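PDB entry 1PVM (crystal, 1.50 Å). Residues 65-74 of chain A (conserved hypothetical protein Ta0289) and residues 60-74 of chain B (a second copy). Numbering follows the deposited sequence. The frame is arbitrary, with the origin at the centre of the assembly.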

ATOM      1  N   PHE A  65       6.259   3.788  -9.720  1.00  8.87           N
ATOM      2  CA  PHE A  65       7.340   2.887 -10.100  1.00  7.90           C
ATOM      3  C   PHE A  65       6.821   1.781 -11.016  1.00  7.77           C
ATOM      4  O   PHE A  65       7.336   1.590 -12.114  1.00  7.31           O
ATOM      5  CB  PHE A  65       8.021   2.236  -8.892  1.00  8.92           C
ATOM      6  CG  PHE A  65       8.844   1.029  -9.261  1.00  7.56           C
ATOM      7  CD1 PHE A  65       9.996   1.165 -10.033  1.00  7.72           C
ATOM      8  CD2 PHE A  65       8.415  -0.251  -8.927  1.00  7.47           C
ATOM      9  CE1 PHE A  65      10.701   0.041 -10.472  1.00  6.96           C
ATOM     10  CE2 PHE A  65       9.113  -1.379  -9.365  1.00  7.85           C
ATOM     11  CZ  PHE A  65      10.257  -1.230 -10.140  1.00  7.65           C
ATOM     12  N   ILE A  66       5.800   1.055 -10.569  1.00  7.54           N
ATOM     13  CA  ILE A  66       5.273  -0.047 -11.370  1.00  7.66           C
ATOM     14  C   ILE A  66       4.956   0.320 -12.820  1.00  7.99           C
ATOM     15  O   ILE A  66       5.336  -0.408 -13.735  1.00  8.48           O
ATOM     16  CB  ILE A  66       4.006  -0.689 -10.720  1.00  7.52           C
ATOM     17  CG1 ILE A  66       4.362  -1.325  -9.368  1.00  7.62           C
ATOM     18  CG2 ILE A  66       3.420  -1.759 -11.656  1.00  7.19           C
ATOM     19  CD1 ILE A  66       5.293  -2.523  -9.459  1.00  7.67           C
ATOM     20  N   PRO A  67       4.263   1.453 -13.052  1.00  8.35           N
ATOM     21  CA  PRO A  67       3.927   1.849 -14.427  1.00  9.16           C
ATOM     22  C   PRO A  67       5.118   2.111 -15.357  1.00  9.02           C
ATOM     23  O   PRO A  67       4.937   2.275 -16.564  1.00  9.45           O
ATOM     24  CB  PRO A  67       3.056   3.093 -14.228  1.00 10.30           C
ATOM     25  CG  PRO A  67       2.415   2.844 -12.881  1.00  9.56           C
ATOM     26  CD  PRO A  67       3.592   2.336 -12.081  1.00  7.47           C
ATOM     27  N   ARG A  68       6.327   2.161 -14.809  1.00  8.11           N
ATOM     28  CA  ARG A  68       7.520   2.380 -15.634  1.00  9.16           C
ATOM     29  C   ARG A  68       7.944   1.081 -16.322  1.00 10.31           C
ATOM     30  O   ARG A  68       8.701   1.095 -17.292  1.00 10.64           O
ATOM     31  CB  ARG A  68       8.694   2.858 -14.775  1.00  8.14           C
ATOM     32  CG  ARG A  68       8.527   4.235 -14.190  1.00 10.15           C
ATOM     33  CD  ARG A  68       9.650   4.534 -13.220  1.00 12.46           C
ATOM     34  NE  ARG A  68       9.446   5.814 -12.558  1.00 18.89           N
ATOM     35  CZ  ARG A  68       9.743   6.995 -13.095  1.00 21.85           C
ATOM     36  NH1 ARG A  68      10.273   7.063 -14.311  1.00 18.94           N
ATOM     37  NH2 ARG A  68       9.490   8.106 -12.418  1.00 23.57           N
ATOM     38  N   ASN A  69       7.453  -0.038 -15.801  1.00  9.78           N
ATOM     39  CA  ASN A  69       7.793  -1.363 -16.305  1.00  9.90           C
ATOM     40  C   ASN A  69       9.304  -1.559 -16.414  1.00 10.63           C
ATOM     41  O   ASN A  69       9.834  -1.909 -17.474  1.00 11.31           O
ATOM     42  CB  ASN A  69       7.120  -1.644 -17.653  1.00  9.57           C
ATOM     43  CG  ASN A  69       7.288  -3.089 -18.089  1.00 10.47           C
ATOM     44  OD1 ASN A  69       7.319  -3.998 -17.257  1.00 10.23           O
ATOM     45  ND2 ASN A  69       7.385  -3.309 -19.392  1.00 12.14           N
ATOM     46  N   LYS A  70       9.988  -1.326 -15.297  1.00 10.24           N
ATOM     47  CA  LYS A  70      11.437  -1.488 -15.198  1.00 10.76           C
ATOM     48  C   LYS A  70      11.726  -2.334 -13.968  1.00 10.11           C
ATOM     49  O   LYS A  70      10.905  -2.393 -13.053  1.00  9.64           O
ATOM     50  CB  LYS A  70      12.127  -0.126 -15.040  1.00 12.19           C
ATOM     51  CG  LYS A  70      12.049   0.764 -16.271  1.00 16.20           C
ATOM     52  CD  LYS A  70      12.755   0.112 -17.447  1.00 19.52           C
ATOM     53  CE  LYS A  70      12.631   0.937 -18.726  1.00 24.71           C
ATOM     54  NZ  LYS A  70      11.234   0.989 -19.246  1.00 27.52           N
ATOM     55  N   LYS A  71      12.880  -2.996 -13.947  1.00  8.99           N
ATOM     56  CA  LYS A  71      13.255  -3.804 -12.791  1.00  8.76           C
ATOM     57  C   LYS A  71      13.487  -2.861 -11.621  1.00  8.77           C
ATOM     58  O   LYS A  71      13.957  -1.742 -11.809  1.00  9.25           O
ATOM     59  CB  LYS A  71      14.539  -4.582 -13.071  1.00  9.45           C
ATOM     60  CG  LYS A  71      14.390  -5.662 -14.122  1.00 12.02           C
ATOM     61  CD  LYS A  71      15.722  -6.316 -14.418  1.00 15.40           C
ATOM     62  CE  LYS A  71      16.345  -6.911 -13.168  1.00 17.60           C
ATOM     63  NZ  LYS A  71      17.679  -7.498 -13.473  1.00 22.53           N
ATOM     64  N   PRO A  72      13.163  -3.302 -10.392  1.00  9.25           N
ATOM     65  CA  PRO A  72      13.339  -2.487  -9.184  1.00  9.32           C
ATOM     66  C   PRO A  72      14.774  -2.005  -8.973  1.00  9.53           C
ATOM     67  O   PRO A  72      14.998  -0.964  -8.354  1.00  9.53           O
ATOM     68  CB  PRO A  72      12.888  -3.423  -8.063  1.00  9.35           C
ATOM     69  CG  PRO A  72      11.906  -4.307  -8.720  1.00 11.10           C
ATOM     70  CD  PRO A  72      12.527  -4.590 -10.060  1.00  9.16           C
ATOM     71  N   ASP A  73      15.753  -2.758  -9.470  1.00 10.26           N
ATOM     72  CA  ASP A  73      17.145  -2.351  -9.287  1.00 11.46           C
ATOM     73  C   ASP A  73      17.631  -1.389 -10.365  1.00 11.72           C
ATOM     74  O   ASP A  73      18.802  -1.015 -10.376  1.00 11.63           O
ATOM     75  CB  ASP A  73      18.075  -3.576  -9.225  1.00 12.58           C
ATOM     76  CG  ASP A  73      18.261  -4.260 -10.582  1.00 17.27           C
ATOM     77  OD1 ASP A  73      17.682  -3.793 -11.590  1.00 17.89           O
ATOM     78  OD2 ASP A  73      18.996  -5.276 -10.640  1.00 18.78           O
ATOM     79  N   GLU A  74      16.738  -0.976 -11.262  1.00 11.70           N
ATOM     80  CA  GLU A  74      17.112  -0.056 -12.339  1.00 11.56           C
ATOM     81  C   GLU A  74      16.501   1.331 -12.179  1.00 10.97           C
ATOM     82  O   GLU A  74      16.639   2.173 -13.065  1.00 12.65           O
ATOM     83  CB  GLU A  74      16.665  -0.593 -13.698  1.00 14.96           C
ATOM     84  CG  GLU A  74      17.100  -1.999 -14.031  1.00 20.44           C
ATOM     85  CD  GLU A  74      16.620  -2.421 -15.411  1.00 24.76           C
ATOM     86  OE1 GLU A  74      15.407  -2.268 -15.707  1.00 24.87           O
ATOM     87  OE2 GLU A  74      17.458  -2.908 -16.198  1.00 27.67           O
TER
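Chain B, residues 60-74: SIIKRFIPRNKKPDE

Chain B enters this contact as a helix that is already under way at Ser B60, with a wider pi-type turn at 61-65 in which Ile B61 O accepts from both Phe B65 N and Ile B66 N, each at 3.0 Å. A 3-10 segment, 66-68, follows, matching 66-68 of chain A. Asn A69 and Asn B69 then take positive phi and psi, 51/54 and 53/58, and residues 70 and 71 run extended. The two chains pass here in opposite directions: CA of Lys A71 lies 4.5 Å from CA of Lys B71, CA of Asn A69 5.3 Å from CA of Pro B72, and CA of Pro A72 5.4 Å from CA of Asn B69. The register centres on Lys A71 and Lys B71, so the pairing of Asn A69 with Pro B72 recurs as Pro A72 with Asn B69.

No backbone-to-backbone hydrogen bond joins the two stretches; the asparagine supplies the polar link. Asn A69 OD1 accepts from Asp B73 N at 3.0 Å while its ND2 donates to Asp B73 OD2 at 2.7 Å, so one amide reads both the main chain and the carboxylate of a single residue. The reciprocal pair, Asp A73 N to Asn B69 OD1 and Asn B69 ND2 to Asp A73 OD2, measures 3.1 and 2.9 Å. Next to the first clamp, the CA-to-CB bond of Pro B72 points toward chain A, and its CD lies 3.3 Å from Asn A69 OD1.

The lysines keep their aliphatic stems in the contact: Lys A71 CG lies 3.8 Å from Lys B71 CG, and Lys A71 CE 3.2 Å from Asn B69 O. Deeper in, each isoleucine brings its CD1 to the phenylalanine ring of the other chain. Ile A66 CD1 meets Phe B65 CE2 at 3.5 Å, Ile B66 CD1 meets Phe A65 CE2 at 3.5 Å, and the two CD1 atoms of Ile A66 and Ile B66 lie 4.3 Å apart.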

ATOM      1  N   SER B  60       0.858  -7.104  -1.175  1.00  7.72           N
ATOM      2  CA  SER B  60       1.310  -8.341  -1.817  1.00  7.60           C
ATOM      3  C   SER B  60       2.364  -8.011  -2.884  1.00  8.13           C
ATOM      4  O   SER B  60       3.326  -8.751  -3.067  1.00  7.80           O
ATOM      5  CB  SER B  60       0.131  -9.114  -2.442  1.00  7.73           C
ATOM      6  OG  SER B  60      -0.411  -8.468  -3.583  1.00  7.06           O
ATOM      7  N   ILE B  61       2.185  -6.888  -3.570  1.00  7.61           N
ATOM      8  CA  ILE B  61       3.132  -6.464  -4.599  1.00  7.74           C
ATOM      9  C   ILE B  61       4.463  -6.035  -3.969  1.00  8.01           C
ATOM     10  O   ILE B  61       5.538  -6.377  -4.467  1.00  7.80           O
ATOM     11  CB  ILE B  61       2.530  -5.305  -5.427  1.00  7.35           C
ATOM     12  CG1 ILE B  61       1.315  -5.824  -6.200  1.00  9.11           C
ATOM     13  CG2 ILE B  61       3.567  -4.725  -6.366  1.00  7.18           C
ATOM     14  CD1 ILE B  61       0.447  -4.748  -6.810  1.00  9.31           C
ATOM     15  N   ILE B  62       4.391  -5.298  -2.864  1.00  8.65           N
ATOM     16  CA  ILE B  62       5.595  -4.833  -2.175  1.00  9.84           C
ATOM     17  C   ILE B  62       6.379  -5.996  -1.552  1.00 10.65           C
ATOM     18  O   ILE B  62       7.616  -6.041  -1.617  1.00 10.36           O
ATOM     19  CB  ILE B  62       5.241  -3.818  -1.051  1.00 10.42           C
ATOM     20  CG1 ILE B  62       4.587  -2.567  -1.647  1.00 13.03           C
ATOM     21  CG2 ILE B  62       6.488  -3.455  -0.258  1.00 12.35           C
ATOM     22  CD1 ILE B  62       5.430  -1.829  -2.662  1.00 13.30           C
ATOM     23  N   LYS B  63       5.658  -6.945  -0.966  1.00 10.73           N
ATOM     24  CA  LYS B  63       6.284  -8.086  -0.299  1.00 12.11           C
ATOM     25  C   LYS B  63       6.688  -9.247  -1.199  1.00 11.87           C
ATOM     26  O   LYS B  63       7.709  -9.891  -0.967  1.00 11.17           O
ATOM     27  CB  LYS B  63       5.349  -8.639   0.788  1.00 14.82           C
ATOM     28  CG  LYS B  63       5.123  -7.731   1.992  1.00 19.40           C
ATOM     29  CD  LYS B  63       6.301  -7.745   2.957  1.00 23.33           C
ATOM     30  CE  LYS B  63       6.522  -9.124   3.565  1.00 25.81           C
ATOM     31  NZ  LYS B  63       7.613  -9.123   4.588  1.00 27.83           N
ATOM     32  N   ARG B  64       5.892  -9.513  -2.229  1.00 10.25           N
ATOM     33  CA  ARG B  64       6.170 -10.654  -3.083  1.00 11.40           C
ATOM     34  C   ARG B  64       6.584 -10.379  -4.519  1.00  9.99           C
ATOM     35  O   ARG B  64       7.109 -11.270  -5.185  1.00 12.30           O
ATOM     36  CB  ARG B  64       4.967 -11.592  -3.033  1.00 12.70           C
ATOM     37  CG  ARG B  64       4.575 -11.912  -1.598  1.00 18.43           C
ATOM     38  CD  ARG B  64       3.299 -12.715  -1.517  1.00 23.90           C
ATOM     39  NE  ARG B  64       3.536 -14.031  -0.936  1.00 29.04           N
ATOM     40  CZ  ARG B  64       4.242 -14.993  -1.522  1.00 31.16           C
ATOM     41  NH1 ARG B  64       4.784 -14.787  -2.715  1.00 32.35           N
ATOM     42  NH2 ARG B  64       4.401 -16.163  -0.917  1.00 31.91           N
ATOM     43  N   PHE B  65       6.354  -9.169  -5.014  1.00  8.48           N
ATOM     44  CA  PHE B  65       6.777  -8.864  -6.376  1.00  7.33           C
ATOM     45  C   PHE B  65       8.113  -8.128  -6.423  1.00  7.29           C
ATOM     46  O   PHE B  65       9.052  -8.579  -7.071  1.00  6.88           O
ATOM     47  CB  PHE B  65       5.754  -8.014  -7.123  1.00  6.80           C
ATOM     48  CG  PHE B  65       6.308  -7.401  -8.378  1.00  5.75           C
ATOM     49  CD1 PHE B  65       6.584  -8.191  -9.490  1.00  7.04           C
ATOM     50  CD2 PHE B  65       6.625  -6.047  -8.423  1.00  6.47           C
ATOM     51  CE1 PHE B  65       7.171  -7.641 -10.629  1.00  5.92           C
ATOM     52  CE2 PHE B  65       7.212  -5.488  -9.553  1.00  6.09           C
ATOM     53  CZ  PHE B  65       7.485  -6.287 -10.658  1.00  6.41           C
ATOM     54  N   ILE B  66       8.196  -6.988  -5.749  1.00  6.96           N
ATOM     55  CA  ILE B  66       9.428  -6.209  -5.777  1.00  6.17           C
ATOM     56  C   ILE B  66      10.687  -7.030  -5.458  1.00  7.41           C
ATOM     57  O   ILE B  66      11.690  -6.914  -6.158  1.00  7.40           O
ATOM     58  CB  ILE B  66       9.347  -4.991  -4.826  1.00  6.47           C
ATOM     59  CG1 ILE B  66       8.179  -4.077  -5.229  1.00  7.49           C
ATOM     60  CG2 ILE B  66      10.650  -4.204  -4.873  1.00  6.80           C
ATOM     61  CD1 ILE B  66       8.320  -3.412  -6.584  1.00  8.45           C
ATOM     62  N   PRO B  67      10.649  -7.881  -4.413  1.00  7.00           N
ATOM     63  CA  PRO B  67      11.837  -8.679  -4.077  1.00  7.73           C
ATOM     64  C   PRO B  67      12.342  -9.643  -5.156  1.00  8.26           C
ATOM     65  O   PRO B  67      13.474 -10.116  -5.078  1.00  9.12           O
ATOM     66  CB  PRO B  67      11.418  -9.400  -2.798  1.00  8.64           C
ATOM     67  CG  PRO B  67      10.458  -8.419  -2.163  1.00  7.18           C
ATOM     68  CD  PRO B  67       9.627  -8.008  -3.358  1.00  6.10           C
ATOM     69  N   ARG B  68      11.514  -9.937  -6.154  1.00  7.93           N
ATOM     70  CA  ARG B  68      11.930 -10.827  -7.242  1.00  8.85           C
ATOM     71  C   ARG B  68      12.830 -10.073  -8.225  1.00  9.83           C
ATOM     72  O   ARG B  68      13.539 -10.682  -9.033  1.00 11.20           O
ATOM     73  CB  ARG B  68      10.710 -11.375  -7.995  1.00  9.60           C
ATOM     74  CG  ARG B  68       9.994 -12.522  -7.300  1.00 12.58           C
ATOM     75  CD  ARG B  68       8.769 -12.953  -8.094  1.00 14.78           C
ATOM     76  NE  ARG B  68       8.108 -14.121  -7.519  1.00 16.55           N
ATOM     77  CZ  ARG B  68       8.509 -15.378  -7.685  1.00 18.71           C
ATOM     78  NH1 ARG B  68       9.581 -15.649  -8.420  1.00 21.16           N
ATOM     79  NH2 ARG B  68       7.835 -16.367  -7.111  1.00 19.22           N
ATOM     80  N   ASN B  69      12.781  -8.747  -8.160  1.00  9.45           N
ATOM     81  CA  ASN B  69      13.585  -7.890  -9.026  1.00  8.74           C
ATOM     82  C   ASN B  69      13.425  -8.220 -10.511  1.00  9.88           C
ATOM     83  O   ASN B  69      14.398  -8.521 -11.207  1.00 10.88           O
ATOM     84  CB  ASN B  69      15.061  -7.975  -8.614  1.00  8.74           C
ATOM     85  CG  ASN B  69      15.913  -6.923  -9.291  1.00  9.94           C
ATOM     86  OD1 ASN B  69      15.435  -5.842  -9.626  1.00 10.56           O
ATOM     87  ND2 ASN B  69      17.189  -7.227  -9.478  1.00 11.46           N
ATOM     88  N   LYS B  70      12.186  -8.155 -10.989  1.00  9.22           N
ATOM     89  CA  LYS B  70      11.866  -8.429 -12.385  1.00 10.02           C
ATOM     90  C   LYS B  70      10.961  -7.306 -12.862  1.00 10.47           C
ATOM     91  O   LYS B  70      10.355  -6.607 -12.050  1.00  9.68           O
ATOM     92  CB  LYS B  70      11.093  -9.747 -12.521  1.00 10.81           C
ATOM     93  CG  LYS B  70      11.765 -10.972 -11.927  1.00 12.65           C
ATOM     94  CD  LYS B  70      12.982 -11.362 -12.725  1.00 16.98           C
ATOM     95  CE  LYS B  70      13.669 -12.557 -12.103  1.00 18.79           C
ATOM     96  NZ  LYS B  70      14.887 -12.922 -12.872  1.00 23.23           N
ATOM     97  N   LYS B  71      10.861  -7.138 -14.175  1.00 10.79           N
ATOM     98  CA  LYS B  71       9.984  -6.116 -14.730  1.00 10.48           C
ATOM     99  C   LYS B  71       8.544  -6.532 -14.437  1.00 11.08           C
ATOM    100  O   LYS B  71       8.223  -7.722 -14.434  1.00  9.98           O
ATOM    101  CB  LYS B  71      10.166  -6.010 -16.245  1.00 11.74           C
ATOM    102  CG  LYS B  71      11.537  -5.527 -16.680  1.00 14.24           C
ATOM    103  CD  LYS B  71      11.712  -5.654 -18.188  1.00 17.82           C
ATOM    104  CE  LYS B  71      10.677  -4.837 -18.936  1.00 20.48           C
ATOM    105  NZ  LYS B  71      10.857  -4.931 -20.413  1.00 26.10           N
ATOM    106  N   PRO B  72       7.660  -5.554 -14.184  1.00  9.91           N
ATOM    107  CA  PRO B  72       6.249  -5.819 -13.893  1.00 10.60           C
ATOM    108  C   PRO B  72       5.542  -6.643 -14.977  1.00 11.02           C
ATOM    109  O   PRO B  72       4.606  -7.387 -14.684  1.00 10.85           O
ATOM    110  CB  PRO B  72       5.654  -4.417 -13.771  1.00 12.62           C
ATOM    111  CG  PRO B  72       6.778  -3.612 -13.245  1.00 13.73           C
ATOM    112  CD  PRO B  72       7.979  -4.125 -13.998  1.00 11.44           C
ATOM    113  N   ASP B  73       5.977  -6.511 -16.226  1.00 11.17           N
ATOM    114  CA  ASP B  73       5.342  -7.258 -17.314  1.00 14.25           C
ATOM    115  C   ASP B  73       5.867  -8.688 -17.470  1.00 14.13           C
ATOM    116  O   ASP B  73       5.428  -9.411 -18.367  1.00 14.85           O
ATOM    117  CB  ASP B  73       5.508  -6.516 -18.650  1.00 16.93           C
ATOM    118  CG  ASP B  73       6.941  -6.559 -19.182  1.00 20.91           C
ATOM    119  OD1 ASP B  73       7.782  -7.291 -18.614  1.00 22.94           O
ATOM    120  OD2 ASP B  73       7.225  -5.865 -20.183  1.00 25.25           O
ATOM    121  N   GLU B  74       6.793  -9.096 -16.604  1.00 13.79           N
ATOM    122  CA  GLU B  74       7.378 -10.436 -16.675  1.00 15.62           C
ATOM    123  C   GLU B  74       6.923 -11.351 -15.548  1.00 14.35           C
ATOM    124  O   GLU B  74       7.382 -12.494 -15.448  1.00 14.73           O
ATOM    125  CB  GLU B  74       8.905 -10.368 -16.611  1.00 18.53           C
ATOM    126  CG  GLU B  74       9.574  -9.514 -17.660  1.00 25.62           C
ATOM    127  CD  GLU B  74      11.091  -9.550 -17.533  1.00 30.43           C
ATOM    128  OE1 GLU B  74      11.610  -9.303 -16.416  1.00 31.05           O
ATOM    129  OE2 GLU B  74      11.765  -9.824 -18.550  1.00 33.88           O
TER